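Local coordinates for protein prophenoloxidase b (Marsupenaeus japonicus, PDB 3WKY) that is the inactive precursor of a crustacean phenoloxidase, a type 3 copper protein that probably oxidises monophenols and o-diphenols once activated, at residues Phe222-His227 and Ser616-Arg621; Val230-Met235 and Cys572-Asn577. One frame throughout, in Å; residues are numbered along the deposited sequence. Where two conformers were deposited one is given.

Interaction 1: Phe222-His227 and Ser616-Arg621; sequences FYYMHH and SSFCGR. With CUO (Cu2-o2 cluster), chain J.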
loop_
_atom_site.group_PDB
_atom_site.type_symbol
_atom_site.label_atom_id
_atom_site.label_comp_id
_atom_site.label_asym_id
_atom_site.label_seq_id
_atom_site.Cartn_x
_atom_site.Cartn_y
_atom_site.Cartn_z
ATOM N N PHE A 222 28.537 -14.290 -24.539
ATOM C CA PHE A 222 27.195 -14.227 -23.944
ATOM C C PHE A 222 26.752 -12.765 -23.842
ATOM O O PHE A 222 25.687 -12.390 -24.348
ATOM C CB PHE A 222 27.181 -14.906 -22.583
ATOM C CG PHE A 222 25.892 -14.715 -21.833
ATOM C CD1 PHE A 222 24.745 -15.366 -22.242
ATOM C CD2 PHE A 222 25.834 -13.867 -20.734
ATOM C CE1 PHE A 222 23.540 -15.186 -21.561
ATOM C CE2 PHE A 222 24.627 -13.689 -20.032
ATOM C CZ PHE A 222 23.493 -14.345 -20.451
ATOM N N TYR A 223 27.583 -11.934 -23.221
ATOM C CA TYR A 223 27.335 -10.496 -23.192
ATOM C C TYR A 223 27.099 -9.923 -24.584
ATOM O O TYR A 223 26.114 -9.222 -24.808
ATOM C CB TYR A 223 28.511 -9.759 -22.539
ATOM C CG TYR A 223 28.709 -8.367 -23.079
ATOM C CD1 TYR A 223 27.796 -7.351 -22.798
ATOM C CD2 TYR A 223 29.821 -8.055 -23.868
ATOM C CE1 TYR A 223 27.979 -6.054 -23.302
ATOM C CE2 TYR A 223 30.006 -6.773 -24.366
ATOM C CZ TYR A 223 29.089 -5.778 -24.078
ATOM O OH TYR A 223 29.279 -4.501 -24.569
ATOM N N TYR A 224 28.008 -10.214 -25.515
ATOM C CA TYR A 224 28.031 -9.512 -26.789
ATOM C C TYR A 224 26.838 -9.845 -27.666
ATOM O O TYR A 224 26.233 -8.953 -28.251
ATOM C CB TYR A 224 29.328 -9.824 -27.538
ATOM C CG TYR A 224 29.542 -8.951 -28.754
ATOM C CD1 TYR A 224 29.609 -7.565 -28.633
ATOM C CD2 TYR A 224 29.698 -9.514 -30.019
ATOM C CE1 TYR A 224 29.835 -6.748 -29.755
ATOM C CE2 TYR A 224 29.917 -8.702 -31.148
ATOM C CZ TYR A 224 29.985 -7.331 -31.003
ATOM O OH TYR A 224 30.202 -6.532 -32.114
ATOM N N MET A 225 26.491 -11.125 -27.769
ATOM C CA MET A 225 25.369 -11.482 -28.613
ATOM C C MET A 225 24.099 -10.861 -28.030
ATOM O O MET A 225 23.289 -10.284 -28.757
ATOM C CB MET A 225 25.230 -13.005 -28.757
ATOM C CG MET A 225 24.044 -13.422 -29.652
ATOM S SD MET A 225 22.415 -13.337 -28.820
ATOM C CE MET A 225 22.196 -15.037 -28.330
ATOM N N HIS A 226 23.908 -10.998 -26.721
ATOM C CA HIS A 226 22.690 -10.467 -26.118
ATOM C C HIS A 226 22.609 -8.955 -26.137
ATOM O O HIS A 226 21.518 -8.389 -26.250
ATOM C CB HIS A 226 22.464 -11.049 -24.718
ATOM C CG HIS A 226 22.175 -12.506 -24.752
ATOM N ND1 HIS A 226 23.166 -13.463 -24.756
ATOM C CD2 HIS A 226 20.999 -13.171 -24.849
ATOM C CE1 HIS A 226 22.613 -14.662 -24.826
ATOM N NE2 HIS A 226 21.305 -14.506 -24.896
ATOM N N HIS A 227 23.763 -8.298 -26.046
ATOM C CA HIS A 227 23.812 -6.851 -26.179
ATOM C C HIS A 227 23.288 -6.444 -27.544
ATOM O O HIS A 227 22.506 -5.510 -27.678
ATOM C CB HIS A 227 25.237 -6.320 -26.036
ATOM C CG HIS A 227 25.356 -4.890 -26.451
ATOM N ND1 HIS A 227 24.820 -3.862 -25.702
ATOM C CD2 HIS A 227 25.866 -4.321 -27.568
ATOM C CE1 HIS A 227 25.026 -2.715 -26.329
ATOM N NE2 HIS A 227 25.658 -2.964 -27.461
ATOM N N SER A 616 29.019 -17.005 -37.741
ATOM C CA SER A 616 28.581 -15.669 -37.310
ATOM C C SER A 616 29.473 -15.146 -36.185
ATOM O O SER A 616 29.821 -15.890 -35.270
ATOM C CB SER A 616 27.128 -15.696 -36.836
ATOM O OG SER A 616 26.769 -14.471 -36.200
ATOM N N SER A 617 29.837 -13.868 -36.246
ATOM C CA SER A 617 30.633 -13.255 -35.185
ATOM C C SER A 617 29.888 -13.264 -33.836
ATOM O O SER A 617 30.507 -13.152 -32.773
ATOM C CB SER A 617 31.013 -11.827 -35.561
ATOM O OG SER A 617 29.855 -11.079 -35.871
ATOM N N PHE A 618 28.568 -13.386 -33.882
ATOM C CA PHE A 618 27.783 -13.470 -32.642
ATOM C C PHE A 618 27.887 -14.865 -32.015
ATOM O O PHE A 618 27.641 -15.035 -30.814
ATOM C CB PHE A 618 26.300 -13.167 -32.912
ATOM C CG PHE A 618 26.008 -11.731 -33.292
ATOM C CD1 PHE A 618 26.888 -10.711 -32.976
ATOM C CD2 PHE A 618 24.823 -11.412 -33.945
ATOM C CE1 PHE A 618 26.604 -9.385 -33.320
ATOM C CE2 PHE A 618 24.523 -10.091 -34.289
ATOM C CZ PHE A 618 25.425 -9.073 -33.969
ATOM N N CYS A 619 28.242 -15.858 -32.831
ATOM C CA CYS A 619 28.249 -17.262 -32.408
ATOM C C CYS A 619 29.654 -17.780 -32.123
ATOM O O CYS A 619 29.850 -18.680 -31.300
ATOM C CB CYS A 619 27.615 -18.137 -33.492
ATOM S SG CYS A 619 25.907 -17.707 -33.907
ATOM N N GLY A 620 30.637 -17.227 -32.825
ATOM C CA GLY A 620 32.000 -17.707 -32.691
ATOM C C GLY A 620 32.187 -19.092 -33.292
ATOM O O GLY A 620 31.260 -19.650 -33.895
ATOM N N ARG A 621 33.392 -19.638 -33.136
ATOM C CA ARG A 621 33.717 -20.982 -33.611
ATOM C C ARG A 621 34.098 -21.841 -32.428
ATOM O O ARG A 621 34.976 -21.468 -31.650
ATOM C CB ARG A 621 34.896 -20.957 -34.590
ATOM C CG ARG A 621 34.653 -20.211 -35.884
ATOM C CD ARG A 621 35.785 -20.446 -36.883
ATOM N NE ARG A 621 35.442 -21.440 -37.903
ATOM C CZ ARG A 621 35.605 -22.753 -37.765
ATOM N NH1 ARG A 621 36.105 -23.250 -36.641
ATOM N NH2 ARG A 621 35.263 -23.575 -38.750
HETATM CU CU1 CUO J . 19.910 -16.149 -24.555
HETATM CU CU2 CUO J . 18.567 -15.269 -21.331
HETATM O O1 CUO J . 19.711 -16.309 -22.574
HETATM O O2 CUO J . 18.160 -16.389 -23.158
#
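Behind the type 3 dicopper site, a copper-binding helix packs on a loop of the Ig-like region: Tyr-224 and Met-225 of helix 218-239 meet Phe-618. The two rings form an offset edge-to-face pair, with the edge of Phe-618 turned to the face of Tyr-224, centroids 6.0 Å apart and planes at 71°. Their closest atoms are CE1 of Phe-618 and CE2 of Tyr-224, 4.0 Å apart. Glu-529 takes the phenol OH of Tyr-224 in a hydrogen bond and binds Ser-617 OG as well, so one carboxylate ties helix to loop. Met-225 CB lies 3.8 Å from Phe-618 O, and its CG touches Phe-618 CB; bends at chi2 (-78°) and chi3 (-97°) bring the methyl CE above the rim of one face of the His-226 imidazole, 3.5 Å from its plane. Trp-202 NE1 binds Phe-618 O. His-226 faces the metal, its NE2 2.2 Å from copper CU1, which His-199 and His-203 of helix 193-205 also bind. His-226 ND1 donates to Phe-222 O at 2.8 Å, nearly in the ring plane, which helps fix the ring's rotation. Phe-618 N reaches Ser-616 OG at 3.1 Å, closing an ST turn. Histidines on neighbouring helices sharing a copper, one of them steadied by a backbone carbonyl, belong to the helical copper domain of the hemocyanin and phenoloxidase family.

Interaction 2: Val230-Met235 and Cys572-Asn577; sequences VARYNM and CSWPRN. Unlike the reference sequence in segment 572-577: Arg-576 (reference Gln). With NAG (2-acetamido-2-deoxy-beta-D-glucopyranose), chain F.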
loop_
_atom_site.group_PDB
_atom_site.type_symbol
_atom_site.label_atom_id
_atom_site.label_comp_id
_atom_site.label_asym_id
_atom_site.label_seq_id
_atom_site.Cartn_x
_atom_site.Cartn_y
_atom_site.Cartn_z
ATOM N N VAL A 230 19.432 -7.118 -27.760
ATOM C CA VAL A 230 18.709 -6.023 -27.102
ATOM C C VAL A 230 18.769 -4.706 -27.892
ATOM O O VAL A 230 17.755 -4.018 -28.056
ATOM C CB VAL A 230 19.244 -5.799 -25.670
ATOM C CG1 VAL A 230 18.608 -4.536 -25.050
ATOM C CG2 VAL A 230 18.948 -7.038 -24.800
ATOM N N ALA A 231 19.952 -4.356 -28.390
ATOM C CA ALA A 231 20.102 -3.111 -29.150
ATOM C C ALA A 231 19.204 -3.114 -30.386
ATOM O O ALA A 231 18.510 -2.137 -30.660
ATOM C CB ALA A 231 21.558 -2.897 -29.554
ATOM N N ARG A 232 19.211 -4.217 -31.130
ATOM C CA ARG A 232 18.403 -4.295 -32.345
ATOM C C ARG A 232 16.911 -4.298 -32.036
ATOM O O ARG A 232 16.115 -3.725 -32.774
ATOM C CB ARG A 232 18.819 -5.496 -33.211
ATOM C CG ARG A 232 20.108 -5.181 -34.013
ATOM C CD ARG A 232 20.715 -6.418 -34.641
ATOM N NE ARG A 232 21.891 -6.041 -35.431
ATOM C CZ ARG A 232 21.858 -5.741 -36.724
ATOM N NH1 ARG A 232 20.712 -5.773 -37.395
ATOM N NH2 ARG A 232 22.985 -5.401 -37.348
ATOM N N TYR A 233 16.536 -4.913 -30.924
ATOM C CA TYR A 233 15.153 -4.864 -30.493
ATOM C C TYR A 233 14.723 -3.425 -30.270
ATOM O O TYR A 233 13.647 -3.014 -30.715
ATOM C CB TYR A 233 15.013 -5.644 -29.203
ATOM C CG TYR A 233 13.615 -5.723 -28.625
ATOM C CD1 TYR A 233 12.573 -6.328 -29.331
ATOM C CD2 TYR A 233 13.356 -5.239 -27.344
ATOM C CE1 TYR A 233 11.288 -6.446 -28.767
ATOM C CE2 TYR A 233 12.078 -5.342 -26.776
ATOM C CZ TYR A 233 11.056 -5.951 -27.493
ATOM O OH TYR A 233 9.801 -6.071 -26.928
ATOM N N ASN A 234 15.561 -2.657 -29.575
ATOM C CA ASN A 234 15.241 -1.254 -29.355
ATOM C C ASN A 234 15.139 -0.450 -30.643
ATOM O O ASN A 234 14.352 0.483 -30.728
ATOM C CB ASN A 234 16.246 -0.592 -28.418
ATOM C CG ASN A 234 15.882 -0.768 -26.956
ATOM O OD1 ASN A 234 14.701 -0.953 -26.606
ATOM N ND2 ASN A 234 16.892 -0.689 -26.083
ATOM N N MET A 235 15.947 -0.789 -31.650
ATOM C CA MET A 235 15.836 -0.079 -32.908
ATOM C C MET A 235 14.507 -0.387 -33.568
ATOM O O MET A 235 13.899 0.469 -34.213
ATOM C CB MET A 235 17.006 -0.431 -33.833
ATOM C CG MET A 235 18.330 -0.137 -33.189
ATOM S SD MET A 235 19.733 -0.340 -34.309
ATOM C CE MET A 235 20.984 -0.524 -33.056
ATOM N N CYS A 572 24.311 -21.392 -37.139
ATOM C CA CYS A 572 24.120 -20.288 -36.205
ATOM C C CYS A 572 24.359 -18.951 -36.918
ATOM O O CYS A 572 25.485 -18.632 -37.295
ATOM C CB CYS A 572 25.084 -20.445 -35.034
ATOM S SG CYS A 572 24.750 -19.352 -33.613
ATOM N N SER A 573 23.296 -18.176 -37.113
ATOM C CA SER A 573 23.383 -16.944 -37.898
ATOM C C SER A 573 22.369 -15.913 -37.421
ATOM O O SER A 573 21.207 -16.266 -37.178
ATOM C CB SER A 573 23.095 -17.258 -39.372
ATOM O OG SER A 573 23.166 -16.093 -40.192
ATOM N N TRP A 574 22.769 -14.642 -37.322
ATOM C CA TRP A 574 21.753 -13.600 -37.174
ATOM C C TRP A 574 20.837 -13.747 -38.388
ATOM O O TRP A 574 21.328 -14.004 -39.478
ATOM C CB TRP A 574 22.367 -12.198 -37.139
ATOM C CG TRP A 574 21.307 -11.166 -36.888
ATOM C CD1 TRP A 574 20.698 -10.365 -37.812
ATOM C CD2 TRP A 574 20.677 -10.878 -35.630
ATOM N NE1 TRP A 574 19.748 -9.576 -37.203
ATOM C CE2 TRP A 574 19.713 -9.873 -35.865
ATOM C CE3 TRP A 574 20.852 -11.355 -34.331
ATOM C CZ2 TRP A 574 18.916 -9.340 -34.841
ATOM C CZ3 TRP A 574 20.057 -10.829 -33.312
ATOM C CH2 TRP A 574 19.108 -9.833 -33.575
ATOM N N PRO A 575 19.509 -13.627 -38.213
ATOM C CA PRO A 575 18.641 -13.830 -39.385
ATOM C C PRO A 575 18.875 -12.791 -40.479
ATOM O O PRO A 575 18.799 -11.588 -40.209
ATOM C CB PRO A 575 17.230 -13.660 -38.813
ATOM C CG PRO A 575 17.371 -14.018 -37.372
ATOM C CD PRO A 575 18.728 -13.489 -36.967
ATOM N N ARG A 576 19.150 -13.244 -41.703
ATOM C CA ARG A 576 19.399 -12.298 -42.787
ATOM C C ARG A 576 18.206 -11.369 -42.965
ATOM O O ARG A 576 18.377 -10.177 -43.241
ATOM C CB ARG A 576 19.731 -13.010 -44.116
ATOM C CG ARG A 576 20.095 -12.018 -45.235
ATOM C CD ARG A 576 19.707 -12.513 -46.644
ATOM N NE ARG A 576 19.578 -11.399 -47.590
ATOM C CZ ARG A 576 18.466 -10.678 -47.755
ATOM N NH1 ARG A 576 17.376 -10.953 -47.042
ATOM N NH2 ARG A 576 18.437 -9.678 -48.633
ATOM N N ASN A 577 17.000 -11.902 -42.775
ATOM C CA ASN A 577 15.797 -11.098 -42.979
ATOM C C ASN A 577 15.619 -9.994 -41.932
ATOM O O ASN A 577 14.867 -9.032 -42.159
ATOM C CB ASN A 577 14.544 -11.973 -43.083
ATOM C CG ASN A 577 14.136 -12.582 -41.746
ATOM O OD1 ASN A 577 14.798 -13.482 -41.243
ATOM N ND2 ASN A 577 13.038 -12.092 -41.174
HETATM C C1 NAG F . 21.611 -12.817 -50.506
HETATM C C2 NAG F . 21.649 -13.141 -52.002
HETATM C C3 NAG F . 20.227 -13.194 -52.548
HETATM C C4 NAG F . 19.425 -14.228 -51.773
HETATM C C5 NAG F . 19.549 -14.022 -50.265
HETATM C C6 NAG F . 18.979 -15.229 -49.529
HETATM C C7 NAG F . 23.526 -12.626 -53.458
HETATM C C8 NAG F . 23.973 -11.752 -54.593
HETATM N N2 NAG F . 22.474 -12.205 -52.752
HETATM O O3 NAG F . 20.236 -13.540 -53.912
HETATM O O4 NAG F . 18.065 -14.153 -52.144
HETATM O O5 NAG F . 20.897 -13.858 -49.860
HETATM O O6 NAG F . 19.946 -16.256 -49.535
HETATM O O7 NAG F . 24.120 -13.677 -53.212
#
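An off-centre cation-pi contact and close aliphatic packing join Arg-232 of helix 218-239 to Trp-574 of the loop before strand 588-598. The guanidinium carbon CZ of Arg-232 stands 4.8 Å from the centroid of the five-membered ring of Trp-574, at 29° from the ring normal, with the two planes 53° apart rather than stacked. The closer touch is aliphatic: Arg-232 CD sits over the rim of one indole face, 3.4 Å from CZ2 of Trp-574, while Pro-575 CD covers the rim of the opposite face, 3.4 Å above the plane. The two methylenes lie over different ends of the indole, Arg-232 CD by the six-membered ring and Pro-575 CD nearer CG and CD2. With CG anti to the carbonyl carbon (chi1 -79°) and the chain extended from CG to NE, Arg-232 slides past the indole to polar partners beyond it. Those hydrogen bonds run from NE to Thr-528 OG1, from NH2 to Glu-529 O and from NH1 to Gln-579 O. The indole NE1 is hydrogen-bonded to Leu-578. Ser-573 OG donates to Trp-574 O at 2.9 Å from above the carbonyl plane. Arg-576 forms salt bridges with Asp-484 and Glu-481, and its NE lies 3.6 Å from O5 of a glycan sugar. The hydrogen bonds to one hydroxyl and two carbonyl oxygens, with the off-centre indole, probably lessen the cost of burying the charge of Arg-232.

How the interactions relate
Helix 218-239 serves both contacts, 222-227 in interaction 1 and 230-235 in interaction 2, whose centres lie about 11 Å apart in the chain's interior. Along the sequence interaction 2 is nested within interaction 1: the helix comes first, then 572-577, then 616-621. The two loops are joined directly by the Cys-572–Cys-619 disulfide, and Phe-618 CE2 packs 3.9 Å from Trp-574 CE3, so the aromatic side chains of the two contacts touch. Glu-529 is a shared neighbour of both. Cross-linked loops of the Ig-like region thereby pack, about two turns apart, on a helix that supplies a copper ligand.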